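Local coordinates for DNA polymerase (Bacillus phage phi29, PDB 2PY5), which replicates the phage genome by protein-primed, processive, strand-displacing DNA synthesis and proofreads its product with a 3'-5' exonuclease, at residues Ile453-Thr457 with Asp458-Leu462; Thr465-Pro468 with Asp469-Asp473. The protein carries 2 engineered substitutions. One frame throughout, in Å; residues are numbered along the deposited sequence.

Contact 1. Residues Ile453-Thr457 with Asp458-Leu462; sequences IYCDT and DSIHL. With EDO (1,2-ethanediol), chain U.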
ATOM      1  N   ILE F 453      -5.032 -24.065  -6.472  1.00 29.44           N
ATOM      2  CA  ILE F 453      -5.443 -23.243  -7.603  1.00 30.94           C
ATOM      3  C   ILE F 453      -4.596 -21.978  -7.708  1.00 30.02           C
ATOM      4  O   ILE F 453      -4.077 -21.650  -8.785  1.00 29.48           O
ATOM      5  CB  ILE F 453      -6.925 -22.785  -7.472  1.00 29.69           C
ATOM      6  CG1 ILE F 453      -7.881 -23.967  -7.354  1.00 28.99           C
ATOM      7  CG2 ILE F 453      -7.333 -21.912  -8.689  1.00 30.50           C
ATOM      8  CD1 ILE F 453      -9.300 -23.552  -6.840  1.00 29.86           C
ATOM      9  N   TYR F 454      -4.461 -21.271  -6.582  1.00 30.04           N
ATOM     10  CA  TYR F 454      -4.035 -19.873  -6.595  1.00 29.26           C
ATOM     11  C   TYR F 454      -3.512 -19.471  -5.235  1.00 29.85           C
ATOM     12  O   TYR F 454      -4.061 -19.892  -4.228  1.00 30.58           O
ATOM     13  CB  TYR F 454      -5.260 -19.017  -6.950  1.00 30.97           C
ATOM     14  CG  TYR F 454      -5.067 -17.522  -6.968  1.00 31.38           C
ATOM     15  CD1 TYR F 454      -4.331 -16.910  -7.958  1.00 32.79           C
ATOM     16  CD2 TYR F 454      -5.604 -16.713  -5.970  1.00 31.94           C
ATOM     17  CE1 TYR F 454      -4.141 -15.532  -7.980  1.00 33.66           C
ATOM     18  CE2 TYR F 454      -5.443 -15.335  -6.003  1.00 31.87           C
ATOM     19  CZ  TYR F 454      -4.713 -14.749  -6.992  1.00 33.29           C
ATOM     20  OH  TYR F 454      -4.519 -13.375  -7.021  1.00 34.28           O
ATOM     21  N   CYS F 455      -2.454 -18.669  -5.221  1.00 31.38           N
ATOM     22  CA  CYS F 455      -1.950 -18.039  -4.004  1.00 32.18           C
ATOM     23  C   CYS F 455      -1.901 -16.540  -4.200  1.00 32.25           C
ATOM     24  O   CYS F 455      -1.524 -16.070  -5.271  1.00 31.29           O
ATOM     25  CB  CYS F 455      -0.516 -18.487  -3.730  1.00 32.85           C
ATOM     26  SG  CYS F 455      -0.301 -20.262  -3.504  1.00 34.66           S
ATOM     27  N   ASP F 456      -2.229 -15.799  -3.151  1.00 31.67           N
ATOM     28  CA  ASP F 456      -1.942 -14.372  -3.137  1.00 32.22           C
ATOM     29  C   ASP F 456      -1.544 -13.890  -1.757  1.00 32.97           C
ATOM     30  O   ASP F 456      -2.402 -13.560  -0.934  1.00 35.04           O
ATOM     31  CB  ASP F 456      -3.109 -13.534  -3.635  1.00 35.98           C
ATOM     32  CG  ASP F 456      -2.749 -12.042  -3.725  1.00 39.12           C
ATOM     33  OD1 ASP F 456      -1.532 -11.716  -3.617  1.00 36.14           O
ATOM     34  OD2 ASP F 456      -3.655 -11.196  -3.909  1.00 39.47           O
ATOM     35  N   THR F 457      -0.232 -13.871  -1.536  1.00 32.25           N
ATOM     36  CA  THR F 457       0.416 -13.237  -0.392  1.00 32.18           C
ATOM     37  C   THR F 457       0.198 -13.986   0.890  1.00 33.63           C
ATOM     38  O   THR F 457       1.146 -14.566   1.406  1.00 32.41           O
ATOM     39  CB  THR F 457       0.051 -11.748  -0.249  1.00 34.20           C
ATOM     40  OG1 THR F 457       0.397 -11.080  -1.455  1.00 37.05           O
ATOM     41  CG2 THR F 457       0.834 -11.103   0.915  1.00 36.59           C
ATOM     42  N   ASP F 458      -1.039 -13.968   1.393  1.00 32.02           N
ATOM     43  CA  ASP F 458      -1.401 -14.619   2.661  1.00 31.53           C
ATOM     44  C   ASP F 458      -2.537 -15.603   2.464  1.00 32.88           C
ATOM     45  O   ASP F 458      -3.098 -16.077   3.430  1.00 33.58           O
ATOM     46  CB  ASP F 458      -1.815 -13.566   3.728  1.00 32.36           C
ATOM     47  CG  ASP F 458      -2.926 -12.650   3.277  1.00 37.53           C
ATOM     48  OD1 ASP F 458      -3.231 -11.662   4.000  1.00 35.73           O
ATOM     49  OD2 ASP F 458      -3.485 -12.883   2.184  1.00 35.01           O
ATOM     50  N   SER F 459      -2.859 -15.947   1.216  1.00 32.00           N
ATOM     51  CA  SER F 459      -4.049 -16.739   0.974  0.70 32.43           C
ATOM     52  C   SER F 459      -3.767 -17.840  -0.012  1.00 32.31           C
ATOM     53  O   SER F 459      -3.000 -17.670  -0.947  1.00 32.77           O
ATOM     54  CB  SER F 459      -5.180 -15.874   0.457  0.70 35.30           C
ATOM     55  OG  SER F 459      -5.488 -14.837   1.374  0.70 39.76           O
ATOM     56  N   ILE F 460      -4.372 -18.992   0.240  1.00 31.24           N
ATOM     57  CA  ILE F 460      -4.325 -20.105  -0.713  1.00 29.86           C
ATOM     58  C   ILE F 460      -5.752 -20.550  -1.042  1.00 31.19           C
ATOM     59  O   ILE F 460      -6.620 -20.625  -0.183  1.00 30.16           O
ATOM     60  CB  ILE F 460      -3.485 -21.308  -0.222  1.00 31.05           C
ATOM     61  CG1 ILE F 460      -4.042 -21.924   1.067  1.00 33.48           C
ATOM     62  CG2 ILE F 460      -2.022 -20.860  -0.036  1.00 33.98           C
ATOM     63  CD1 ILE F 460      -3.247 -23.153   1.532  1.00 35.65           C
ATOM     64  N   HIS F 461      -5.977 -20.827  -2.316  1.00 29.14           N
ATOM     65  CA  HIS F 461      -7.284 -21.226  -2.826  1.00 29.48           C
ATOM     66  C   HIS F 461      -7.147 -22.648  -3.340  1.00 29.49           C
ATOM     67  O   HIS F 461      -6.256 -22.913  -4.159  1.00 29.68           O
ATOM     68  CB  HIS F 461      -7.696 -20.335  -4.000  1.00 29.80           C
ATOM     69  CG  HIS F 461      -7.836 -18.878  -3.668  1.00 30.25           C
ATOM     70  ND1 HIS F 461      -8.751 -18.068  -4.308  1.00 30.95           N
ATOM     71  CD2 HIS F 461      -7.170 -18.079  -2.800  1.00 32.95           C
ATOM     72  CE1 HIS F 461      -8.647 -16.839  -3.841  1.00 31.24           C
ATOM     73  NE2 HIS F 461      -7.696 -16.813  -2.923  1.00 32.66           N
ATOM     74  N   LEU F 462      -8.034 -23.539  -2.891  1.00 28.91           N
ATOM     75  CA  LEU F 462      -7.985 -24.970  -3.220  1.00 29.41           C
ATOM     76  C   LEU F 462      -9.280 -25.414  -3.888  1.00 29.37           C
ATOM     77  O   LEU F 462     -10.354 -24.898  -3.585  1.00 28.94           O
ATOM     78  CB  LEU F 462      -7.834 -25.806  -1.943  1.00 31.79           C
ATOM     79  CG  LEU F 462      -6.679 -25.524  -0.980  1.00 32.22           C
ATOM     80  CD1 LEU F 462      -6.688 -26.572   0.136  1.00 33.73           C
ATOM     81  CD2 LEU F 462      -5.353 -25.497  -1.696  1.00 33.93           C
TER
HETATM   82  C1  EDO U9010      -3.303 -10.383   0.198  1.00 51.48           C
HETATM   83  O1  EDO U9010      -3.080  -8.970   0.267  1.00 52.74           O
HETATM   84  C2  EDO U9010      -4.781 -10.716   0.396  1.00 50.95           C
HETATM   85  O2  EDO U9010      -5.187 -11.863  -0.376  1.00 51.10           O
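The carbonyl oxygen of Asp-456 is gripped at a classic gamma turn centred on Thr-457: Asp-458 N reaches it at 2.7 Å, well to one side of the C=O bond (100° at the oxygen), and Ser-459 N adds a weak bond. In one of its two conformers, Ser-459 OG donates to Asp-458 OD2 over 2.9 Å, from above the carboxylate plane. Both aspartates belong to the YCDTD motif, the motif C hairpin of the B-family palm, so the bend carries two residues of the catalytic magnesium site. Farther along, a classic beta bulge sets Ile-453 and Tyr-454 against His-461, whose O accepts from Ile-453 N at 2.9 Å and weakly from Tyr-454 N. Tyr-454, CG anti to its own N (chi1 178°), makes a T-shaped stack with His-461, planes at 81°, its CD2 over the centre of the imidazole. On the opposite face Cys-455 SG meets Ile-460 CG2 at 3.9 Å in a non-hydrogen-bonded pair. Outside the hairpin, Lys-498 makes a salt bridge with Asp-456 OD2, Thr-231 OG1 bonds Asp-456 OD1 and Tyr-494 OH bonds His-461 ND1. Strand 231-233 lies along 452-456 and strand 241-250 along 459-463, while helix 427-447 packs on Cys-455 and Ile-460.

Contact 2. Residues Thr465-Pro468 with Asp469-Asp473; sequences TEIP and DVIKD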
ATOM      1  N   THR F 465     -13.950 -28.914  -0.810  1.00 30.77           N
ATOM      2  CA  THR F 465     -14.498 -28.180   0.335  1.00 31.74           C
ATOM      3  C   THR F 465     -14.093 -28.730   1.716  1.00 32.13           C
ATOM      4  O   THR F 465     -14.500 -28.170   2.729  1.00 33.02           O
ATOM      5  CB  THR F 465     -16.023 -28.117   0.247  1.00 32.64           C
ATOM      6  OG1 THR F 465     -16.556 -29.428   0.403  1.00 33.85           O
ATOM      7  CG2 THR F 465     -16.457 -27.536  -1.095  1.00 32.80           C
ATOM      8  N   GLU F 466     -13.285 -29.793   1.760  1.00 31.99           N
ATOM      9  CA  GLU F 466     -12.796 -30.340   3.030  1.00 31.26           C
ATOM     10  C   GLU F 466     -11.401 -29.836   3.360  1.00 30.85           C
ATOM     11  O   GLU F 466     -10.551 -29.713   2.484  1.00 32.53           O
ATOM     12  CB  GLU F 466     -12.796 -31.867   2.995  1.00 36.79           C
ATOM     13  CG  GLU F 466     -14.167 -32.486   2.718  1.00 40.40           C
ATOM     14  CD  GLU F 466     -15.196 -32.248   3.827  1.00 45.86           C
ATOM     15  OE1 GLU F 466     -16.391 -32.542   3.594  1.00 51.18           O
ATOM     16  OE2 GLU F 466     -14.832 -31.776   4.928  1.00 51.29           O
ATOM     17  N   ILE F 467     -11.164 -29.529   4.631  1.00 32.99           N
ATOM     18  CA  ILE F 467      -9.845 -29.073   5.047  1.00 31.25           C
ATOM     19  C   ILE F 467      -8.825 -30.198   4.788  1.00 30.46           C
ATOM     20  O   ILE F 467      -9.031 -31.333   5.233  1.00 32.64           O
ATOM     21  CB  ILE F 467      -9.824 -28.667   6.528  1.00 31.87           C
ATOM     22  CG1 ILE F 467     -10.732 -27.446   6.753  1.00 34.84           C
ATOM     23  CG2 ILE F 467      -8.399 -28.324   6.959  1.00 32.31           C
ATOM     24  CD1 ILE F 467     -11.029 -27.154   8.209  1.00 36.08           C
ATOM     25  N   PRO F 468      -7.744 -29.893   4.032  1.00 31.50           N
ATOM     26  CA  PRO F 468      -6.718 -30.921   3.842  1.00 32.77           C
ATOM     27  C   PRO F 468      -6.118 -31.408   5.170  1.00 34.04           C
ATOM     28  O   PRO F 468      -5.803 -30.598   6.041  1.00 34.12           O
ATOM     29  CB  PRO F 468      -5.651 -30.216   3.000  1.00 34.41           C
ATOM     30  CG  PRO F 468      -6.337 -29.067   2.371  1.00 33.94           C
ATOM     31  CD  PRO F 468      -7.428 -28.647   3.301  1.00 33.53           C
ATOM     32  N   ASP F 469      -5.977 -32.724   5.302  1.00 36.03           N
ATOM     33  CA  ASP F 469      -5.396 -33.330   6.502  0.90 37.36           C
ATOM     34  C   ASP F 469      -4.035 -32.720   6.837  1.00 35.73           C
ATOM     35  O   ASP F 469      -3.718 -32.495   8.012  1.00 36.59           O
ATOM     36  CB  ASP F 469      -5.234 -34.846   6.315  0.90 38.91           C
ATOM     37  CG  ASP F 469      -6.553 -35.604   6.377  0.90 43.58           C
ATOM     38  OD1 ASP F 469      -7.603 -35.005   6.694  0.90 45.17           O
ATOM     39  OD2 ASP F 469      -6.539 -36.826   6.104  0.90 45.53           O
ATOM     40  N   VAL F 470      -3.237 -32.440   5.803  1.00 36.35           N
ATOM     41  CA  VAL F 470      -1.858 -31.991   5.999  0.50 37.47           C
ATOM     42  C   VAL F 470      -1.748 -30.611   6.672  1.00 37.71           C
ATOM     43  O   VAL F 470      -0.709 -30.301   7.272  1.00 40.46           O
ATOM     44  CB  VAL F 470      -1.062 -32.008   4.667  0.50 39.18           C
ATOM     45  CG1 VAL F 470       0.358 -31.516   4.879  0.50 39.26           C
ATOM     46  CG2 VAL F 470      -1.027 -33.408   4.092  0.50 41.41           C
ATOM     47  N   ILE F 471      -2.805 -29.790   6.584  1.00 35.26           N
ATOM     48  CA  ILE F 471      -2.803 -28.462   7.236  1.00 34.85           C
ATOM     49  C   ILE F 471      -3.789 -28.323   8.400  1.00 35.15           C
ATOM     50  O   ILE F 471      -3.872 -27.263   9.005  1.00 34.80           O
ATOM     51  CB  ILE F 471      -3.015 -27.275   6.214  1.00 35.62           C
ATOM     52  CG1 ILE F 471      -4.441 -27.222   5.668  1.00 35.33           C
ATOM     53  CG2 ILE F 471      -2.013 -27.354   5.072  1.00 36.71           C
ATOM     54  CD1 ILE F 471      -4.702 -25.986   4.803  1.00 35.89           C
ATOM     55  N   LYS F 472      -4.514 -29.391   8.738  1.00 36.99           N
ATOM     56  CA  LYS F 472      -5.498 -29.327   9.826  1.00 39.14           C
ATOM     57  C   LYS F 472      -4.961 -28.704  11.106  1.00 38.60           C
ATOM     58  O   LYS F 472      -5.663 -27.944  11.772  1.00 40.09           O
ATOM     59  CB  LYS F 472      -6.000 -30.726  10.176  1.00 40.46           C
ATOM     60  CG  LYS F 472      -7.094 -31.183   9.302  1.00 44.21           C
ATOM     61  CD  LYS F 472      -7.781 -32.398   9.897  1.00 45.02           C
ATOM     62  CE  LYS F 472      -8.743 -33.045   8.920  1.00 47.74           C
ATOM     63  NZ  LYS F 472      -9.150 -32.129   7.838  1.00 44.68           N
ATOM     64  N   ASP F 473      -3.722 -29.046  11.443  1.00 39.40           N
ATOM     65  CA  ASP F 473      -3.120 -28.629  12.709  1.00 41.96           C
ATOM     66  C   ASP F 473      -2.637 -27.180  12.723  1.00 42.09           C
ATOM     67  O   ASP F 473      -2.302 -26.653  13.795  1.00 40.68           O
ATOM     68  CB  ASP F 473      -1.974 -29.575  13.095  1.00 46.50           C
ATOM     69  CG  ASP F 473      -0.820 -29.558  12.098  1.00 51.46           C
ATOM     70  OD1 ASP F 473      -0.864 -28.782  11.114  1.00 54.54           O
ATOM     71  OD2 ASP F 473       0.138 -30.333  12.304  1.00 55.14           O
TER
HETATM   72  O   HOH W   1      -9.520 -33.818   4.288  1.00 52.84           O
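Lys-472 folds back so that NZ donates to the carbonyl oxygen of Ile-467 at 2.7 Å, approaching from above the carbonyl plane, 45° out of it. Ile-467 O takes a second hydrogen bond, 2.7 Å long, from a water molecule that, in one of the two conformers of Asp-469, also donates to Asp-469 OD1 at 3.3 Å. In that conformer Asp-469 OD1 and Lys-472 NZ form a salt bridge at 3.5 Å, and ammonium, water and carboxylate close a small polar ring on the backbone carbonyl. The lysine chain runs extended to CE and then bends at its last torsion (chi4 -20°), which brings NZ round to the oxygen; on the way its CG passes Ile-467 CG2 at 3.9 Å. Behind this ring the backbone makes two overlapping type I beta turns: Ile-471 N bonds Pro-468 O over 3.2 Å, again from above the carbonyl plane, and Lys-472 N bonds Asp-469 O. They set the Ile-471 side chain next to the proline ring, the two pointing the same way, with Ile-471 CG1 at 4.1 Å from Pro-468 CD. The charged side faces solvent and the apolar side looks inward. All this lies in the loop between strands 459-463 and 483-489, where Ile-467 and Pro-468 rest on Phe-248 of strand 241-250, Pro-468 and Ile-471 touch Cys-448 just beyond helix 427-447, and Arg-451 bonds the carbonyl of Glu-466.

How the contacts relate
The two contacts illustrate how a catalytic hairpin passes into its surface connection. From the N-terminal side, strand 452-456 enters contact 1, reverses at Thr-457 and Asp-458, and leaves as strand 459-463. Shortly afterwards the chain forms contact 2, a second local turn, before going on to strand 483-489. The contacts therefore follow in series, neither nesting nor crossing, with centres about 15 Å apart. They meet where Leu-462 CD1 packs on Pro-468 CG at 3.4 Å. Phe-248 of strand 241-250 lies against both, touching Ile-460 and Leu-462 as well as Ile-467 and Pro-468, so the palm sheet joins the metal-binding hairpin to the outlying loop.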